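Local coordinates for protein fibrillarin-like rRNA/tRNA 2'-O-methyltransferase (Aeropyrum pernix, PDB 4DF3) that probably uses S-adenosyl-L-methionine to methylate ribose 2'-hydroxyls of rRNA and tRNA at sites set by a guide RNA, in box C/D ribonucleoprotein particles, at residues I182-R185 / S186-T190; V164-N167 / A168-L172. The protein carries 2 engineered substitutions. All coordinates share one frame; numbering follows the deposited sequence.

Contact 1. Residues I182-R185 / S186-T190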
ATOM      1  N   ILE A 182       9.692  -2.514  -5.385  1.00 12.89           N
ATOM      2  CA  ILE A 182      10.667  -2.812  -6.422  1.00 13.85           C
ATOM      3  C   ILE A 182      11.322  -4.190  -6.137  1.00 14.28           C
ATOM      4  O   ILE A 182      11.628  -4.490  -4.972  1.00 10.75           O
ATOM      5  CB  ILE A 182      11.771  -1.677  -6.460  1.00 14.16           C
ATOM      6  CG1 ILE A 182      12.713  -1.895  -7.650  1.00 13.44           C
ATOM      7  CG2 ILE A 182      12.533  -1.525  -5.179  1.00 15.58           C
ATOM      8  CD1 ILE A 182      13.688  -0.662  -7.844  1.00 17.49           C
ATOM      9  N   LYS A 183      11.551  -4.979  -7.199  1.00 14.50           N
ATOM     10  CA  LYS A 183      12.335  -6.206  -7.061  1.00 16.46           C
ATOM     11  C   LYS A 183      13.713  -5.803  -6.646  1.00 14.25           C
ATOM     12  O   LYS A 183      14.340  -4.965  -7.294  1.00 17.60           O
ATOM     13  CB  LYS A 183      12.359  -6.931  -8.416  1.00 17.06           C
ATOM     14  CG  LYS A 183      12.470  -8.411  -8.290  1.00 26.50           C
ATOM     15  CD  LYS A 183      11.062  -9.026  -8.084  1.00 34.11           C
ATOM     16  CE  LYS A 183      11.020 -10.575  -7.967  1.00 37.64           C
ATOM     17  NZ  LYS A 183      11.997 -11.361  -8.786  1.00 40.20           N
ATOM     18  N   ALA A 184      14.196  -6.356  -5.534  1.00 13.26           N
ATOM     19  CA  ALA A 184      15.454  -5.994  -4.993  1.00 14.52           C
ATOM     20  C   ALA A 184      15.943  -7.090  -4.040  1.00 15.76           C
ATOM     21  O   ALA A 184      15.152  -7.727  -3.334  1.00 14.61           O
ATOM     22  CB  ALA A 184      15.366  -4.636  -4.159  1.00 13.14           C
ATOM     23  N   ARG A 185      17.256  -7.309  -4.057  1.00 16.58           N
ATOM     24  CA  ARG A 185      17.892  -8.215  -3.079  1.00 16.17           C
ATOM     25  C   ARG A 185      18.341  -7.418  -1.881  1.00 15.25           C
ATOM     26  O   ARG A 185      18.495  -6.214  -1.962  1.00 12.82           O
ATOM     27  CB  ARG A 185      19.094  -8.892  -3.712  1.00 18.24           C
ATOM     28  CG  ARG A 185      18.702  -9.890  -4.809  1.00 22.48           C
ATOM     29  CD  ARG A 185      19.899 -10.187  -5.788  1.00 31.73           C
ATOM     30  NE  ARG A 185      20.468  -8.946  -6.341  1.00 37.57           N
ATOM     31  CZ  ARG A 185      21.567  -8.880  -7.095  1.00 40.27           C
ATOM     32  NH1 ARG A 185      22.217  -9.995  -7.422  1.00 43.49           N
ATOM     33  NH2 ARG A 185      22.014  -7.702  -7.524  1.00 40.63           N
ATOM     34  N   SER A 186      18.592  -8.090  -0.748  1.00 13.19           N
ATOM     35  CA  SER A 186      18.991  -7.337   0.414  1.00 13.43           C
ATOM     36  C   SER A 186      20.216  -6.470   0.014  1.00 13.58           C
ATOM     37  O   SER A 186      20.284  -5.271   0.416  1.00 13.44           O
ATOM     38  CB  SER A 186      19.343  -8.289   1.540  1.00 14.30           C
ATOM     39  OG  SER A 186      19.501  -7.519   2.723  1.00 22.73           O
ATOM     40  N   ILE A 187      21.158  -7.065  -0.732  1.00 14.81           N
ATOM     41  CA  ILE A 187      22.417  -6.366  -1.101  1.00 15.77           C
ATOM     42  C   ILE A 187      22.207  -5.117  -1.969  1.00 16.48           C
ATOM     43  O   ILE A 187      23.004  -4.182  -1.917  1.00 16.34           O
ATOM     44  CB  ILE A 187      23.430  -7.249  -1.765  1.00 18.20           C
ATOM     45  CG1 ILE A 187      22.895  -7.839  -3.102  1.00 15.82           C
ATOM     46  CG2 ILE A 187      23.837  -8.380  -0.788  1.00 21.70           C
ATOM     47  CD1 ILE A 187      24.121  -8.477  -3.910  1.00 22.34           C
ATOM     48  N   ASP A 188      21.105  -5.079  -2.710  1.00 14.38           N
ATOM     49  CA  ASP A 188      20.805  -3.838  -3.460  1.00 14.05           C
ATOM     50  C   ASP A 188      20.578  -2.622  -2.537  1.00 13.69           C
ATOM     51  O   ASP A 188      20.922  -1.473  -2.890  1.00 14.91           O
ATOM     52  CB  ASP A 188      19.554  -4.046  -4.299  1.00 14.23           C
ATOM     53  CG  ASP A 188      19.783  -4.989  -5.434  1.00 17.31           C
ATOM     54  OD1 ASP A 188      20.756  -4.842  -6.156  1.00 17.93           O
ATOM     55  OD2 ASP A 188      18.977  -5.865  -5.647  1.00 21.56           O
ATOM     56  N   VAL A 189      19.995  -2.868  -1.368  1.00 11.80           N
ATOM     57  CA  VAL A 189      19.705  -1.849  -0.379  1.00 13.23           C
ATOM     58  C   VAL A 189      20.907  -1.561   0.467  1.00 14.91           C
ATOM     59  O   VAL A 189      21.208  -0.409   0.736  1.00 14.97           O
ATOM     60  CB  VAL A 189      18.433  -2.220   0.484  1.00 11.69           C
ATOM     61  CG1 VAL A 189      18.081  -1.046   1.514  1.00 13.67           C
ATOM     62  CG2 VAL A 189      17.213  -2.320  -0.552  1.00 11.21           C
ATOM     63  N   THR A 190      21.616  -2.615   0.899  1.00 14.55           N
ATOM     64  CA  THR A 190      22.594  -2.422   1.983  1.00 15.78           C
ATOM     65  C   THR A 190      23.969  -2.190   1.491  1.00 16.15           C
ATOM     66  O   THR A 190      24.766  -1.562   2.191  1.00 18.87           O
ATOM     67  CB  THR A 190      22.716  -3.665   2.889  1.00 15.53           C
ATOM     68  OG1 THR A 190      23.019  -4.798   2.040  1.00 15.31           O
ATOM     69  CG2 THR A 190      21.427  -3.904   3.625  1.00 17.79           C
TER
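Arg-185 spreads one face of its guanidinium beneath the methyl end of Ile-187, whose CD1 sits 4.1 Å above the plane, over its centre. The edge of the same group turns to Asp-188. There the guanidinium and carboxylate planes are 43° apart, and the salt bridge is a long one: Arg-185 NH2 lies 3.4 Å from Asp-188 OD1 in a weak bond, and NE makes another, nearly straight, to OD2 of the same acid. A bend at chi3 (-53°) folds the arginine chain back to this acid.

The firmer hold is on the backbone. Arg-185 N donates to Asp-188 OD2 at 2.8 Å, met on the anti side of the carboxylate, and Asp-188 N returns a bond of 2.9 Å to Arg-185 O. The turn entering helix 186-190 is thus closed in both directions, a clear case of an acid near a helix start gripping an amide three residues back. With an alanine in place of Asp-188, the Arg-185 amide would probably lose this acceptor and the guanidinium, without its counter-charge, would be freer to turn.

Asp-188 OD1 also accepts from Ser-194 N, just ahead of helix 195-206. The turn follows strand 176-183 directly: Ala-184 pairs with Asp-223 through the backbone, and Ala-184 and Val-189 both rest on Ala-225 of strand 224-229 and on Tyr-197 of helix 195-206.

Contact 2. Residues V164-N167 / A168-L172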
ATOM      1  N   VAL A 164       5.293   4.603 -13.167  1.00  9.98           N
ATOM      2  CA  VAL A 164       5.076   5.550 -12.046  1.00 14.17           C
ATOM      3  C   VAL A 164       5.180   6.997 -12.462  1.00 12.74           C
ATOM      4  O   VAL A 164       4.268   7.809 -12.109  1.00 12.92           O
ATOM      5  CB  VAL A 164       5.996   5.254 -10.863  1.00 13.16           C
ATOM      6  CG1 VAL A 164       5.993   6.391  -9.797  1.00 14.59           C
ATOM      7  CG2 VAL A 164       5.567   3.851 -10.232  1.00 13.82           C
ATOM      8  N   VAL A 165       6.275   7.348 -13.176  1.00 13.85           N
ATOM      9  CA  VAL A 165       6.466   8.769 -13.536  1.00 13.26           C
ATOM     10  C   VAL A 165       5.323   9.283 -14.398  1.00 14.02           C
ATOM     11  O   VAL A 165       4.846  10.415 -14.238  1.00 13.75           O
ATOM     12  CB  VAL A 165       7.865   8.942 -14.173  1.00 13.79           C
ATOM     13  CG1 VAL A 165       7.995  10.257 -14.892  1.00 16.03           C
ATOM     14  CG2 VAL A 165       8.932   8.785 -13.042  1.00 13.91           C
ATOM     15  N   ARG A 166       4.897   8.445 -15.346  1.00 14.00           N
ATOM     16  CA  ARG A 166       3.822   8.804 -16.297  1.00 15.42           C
ATOM     17  C   ARG A 166       2.518   9.068 -15.570  1.00 14.16           C
ATOM     18  O   ARG A 166       1.825  10.087 -15.803  1.00 15.62           O
ATOM     19  CB  ARG A 166       3.636   7.651 -17.263  1.00 14.11           C
ATOM     20  CG  ARG A 166       2.790   8.014 -18.515  1.00 17.87           C
ATOM     21  CD  ARG A 166       2.788   6.857 -19.448  1.00 20.87           C
ATOM     22  NE  ARG A 166       4.161   6.492 -19.858  1.00 17.88           N
ATOM     23  CZ  ARG A 166       4.606   5.246 -19.933  1.00 17.64           C
ATOM     24  NH1 ARG A 166       3.813   4.211 -19.691  1.00 19.36           N
ATOM     25  NH2 ARG A 166       5.867   5.028 -20.308  1.00 22.34           N
ATOM     26  N   ASN A 167       2.143   8.121 -14.691  1.00 13.61           N
ATOM     27  CA  ASN A 167       0.986   8.364 -13.842  1.00 13.36           C
ATOM     28  C   ASN A 167       1.155   9.602 -12.915  1.00 12.12           C
ATOM     29  O   ASN A 167       0.208  10.349 -12.670  1.00 14.19           O
ATOM     30  CB  ASN A 167       0.676   7.126 -13.037  1.00 11.51           C
ATOM     31  CG  ASN A 167      -0.070   6.102 -13.859  1.00 10.46           C
ATOM     32  OD1 ASN A 167      -1.307   6.018 -13.766  1.00 10.21           O
ATOM     33  ND2 ASN A 167       0.670   5.302 -14.686  1.00 12.13           N
ATOM     34  N   ALA A 168       2.323   9.790 -12.341  1.00 11.63           N
ATOM     35  CA  ALA A 168       2.478  10.920 -11.411  1.00 13.31           C
ATOM     36  C   ALA A 168       2.261  12.216 -12.164  1.00 15.61           C
ATOM     37  O   ALA A 168       1.691  13.160 -11.629  1.00 14.22           O
ATOM     38  CB  ALA A 168       3.899  10.946 -10.749  1.00 13.19           C
ATOM     39  N   ARG A 169       2.811  12.305 -13.386  1.00 16.71           N
ATOM     40  CA  ARG A 169       2.622  13.570 -14.193  1.00 18.07           C
ATOM     41  C   ARG A 169       1.164  13.930 -14.414  1.00 16.87           C
ATOM     42  O   ARG A 169       0.776  15.119 -14.321  1.00 18.60           O
ATOM     43  CB  ARG A 169       3.379  13.454 -15.540  1.00 18.93           C
ATOM     44  CG  ARG A 169       4.866  13.736 -15.333  1.00 24.74           C
ATOM     45  CD  ARG A 169       5.815  13.345 -16.467  1.00 34.28           C
ATOM     46  NE  ARG A 169       7.173  13.805 -16.125  1.00 36.99           N
ATOM     47  CZ  ARG A 169       8.307  13.428 -16.740  1.00 41.64           C
ATOM     48  NH1 ARG A 169       8.291  12.548 -17.749  1.00 40.76           N
ATOM     49  NH2 ARG A 169       9.483  13.931 -16.328  1.00 40.76           N
ATOM     50  N   PHE A 170       0.330  12.913 -14.662  1.00 15.49           N
ATOM     51  CA  PHE A 170      -1.089  13.116 -14.833  1.00 16.04           C
ATOM     52  C   PHE A 170      -1.841  13.436 -13.546  1.00 14.72           C
ATOM     53  O   PHE A 170      -2.744  14.271 -13.564  1.00 14.35           O
ATOM     54  CB  PHE A 170      -1.740  11.889 -15.447  1.00 15.62           C
ATOM     55  CG  PHE A 170      -1.629  11.830 -16.924  1.00 18.64           C
ATOM     56  CD1 PHE A 170      -2.508  12.564 -17.725  1.00 26.14           C
ATOM     57  CD2 PHE A 170      -0.682  11.016 -17.510  1.00 20.98           C
ATOM     58  CE1 PHE A 170      -2.402  12.512 -19.130  1.00 28.05           C
ATOM     59  CE2 PHE A 170      -0.567  10.953 -18.935  1.00 24.41           C
ATOM     60  CZ  PHE A 170      -1.428  11.679 -19.721  1.00 23.14           C
ATOM     61  N   PHE A 171      -1.466  12.825 -12.431  1.00 13.07           N
ATOM     62  CA  PHE A 171      -2.385  12.777 -11.267  1.00 12.18           C
ATOM     63  C   PHE A 171      -1.846  13.240  -9.905  1.00  9.78           C
ATOM     64  O   PHE A 171      -2.635  13.488  -9.036  1.00 11.11           O
ATOM     65  CB  PHE A 171      -2.885  11.321 -11.050  1.00 11.32           C
ATOM     66  CG  PHE A 171      -3.586  10.737 -12.271  1.00 11.79           C
ATOM     67  CD1 PHE A 171      -4.710  11.362 -12.800  1.00 14.41           C
ATOM     68  CD2 PHE A 171      -3.022   9.654 -12.961  1.00 11.97           C
ATOM     69  CE1 PHE A 171      -5.335  10.810 -13.992  1.00 12.27           C
ATOM     70  CE2 PHE A 171      -3.615   9.078 -14.100  1.00 13.67           C
ATOM     71  CZ  PHE A 171      -4.805   9.669 -14.632  1.00 11.64           C
ATOM     72  N   LEU A 172      -0.545  13.150  -9.687  1.00 11.13           N
ATOM     73  CA  LEU A 172      -0.053  13.261  -8.322  1.00 10.37           C
ATOM     74  C   LEU A 172       0.076  14.749  -7.939  1.00  9.53           C
ATOM     75  O   LEU A 172       0.727  15.520  -8.662  1.00 12.37           O
ATOM     76  CB  LEU A 172       1.301  12.527  -8.159  1.00 12.05           C
ATOM     77  CG  LEU A 172       1.921  12.487  -6.736  1.00 12.14           C
ATOM     78  CD1 LEU A 172       1.015  11.692  -5.858  1.00 11.67           C
ATOM     79  CD2 LEU A 172       3.308  11.767  -6.816  1.00 15.68           C
TER
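Asn-167, Ala-168 and Val-165 carry this contact, a run of alpha-helical turns in helix 160-171 of the Rossmann-like methyltransferase fold. The i to i+4 ladder is regular at first, with Ala-168 N bonding Val-164 O at 2.8 Å and Arg-169 N bonding Val-165 O at 2.9 Å. It stretches to a weak bond from Phe-170 N to Arg-166 O, then recovers where Phe-171 N meets Asn-167 O at 3.0 Å.

The small side chain of Ala-168 lies against the preceding turn, its CB 3.4 Å from Val-164 O. Asn-167 shows how a buried amide can be satisfied at both ends: OD1 is paired with Tyr-141 OH, and ND2 gives bonds to Ile-163 O in its own helix and to Ala-135 O, a backbone atom of a residue that binds S-adenosylmethionine. The side chains of Asn-167 and Phe-171 pass at a slant, amide and ring planes 40° apart, with Asn-167 OD1 3.8 Å from Phe-171 CE2. Phe-170 instead turns a ring edge to the backbone, CD2 coming 3.2 Å from Arg-166 O.

On another side of the helix, Val-165 and Arg-169 run side by side and point the same way. With CG1 anti to the backbone N (chi1 165°), the valine directs that methyl along the extended arginine, where Val-165 CG1 covers one face of the Arg-169 guanidinium, 3.6 Å above the plane and offset toward its rim.

How the contacts relate
Contact 2 lies in the helix of a beta-alpha-beta crossover, where helix 160-171 connects parallel neighbours 148-153 and 176-183, and contact 1 follows where the second strand ends. Their centres are 24 Å apart and their nearest atoms about 9 Å, so they do not touch; strand 176-183 links them: its Met-178 and Met-180 pack against Val-164, and its end enters contact 1. Contact 2 is the one closer to the cofactor, the Asn-167 side chain lying about 8 Å from bound S-adenosylmethionine. In contact 1 the Ala-184 side chain is about 11 Å from that of Asp-154, a cofactor-binding residue.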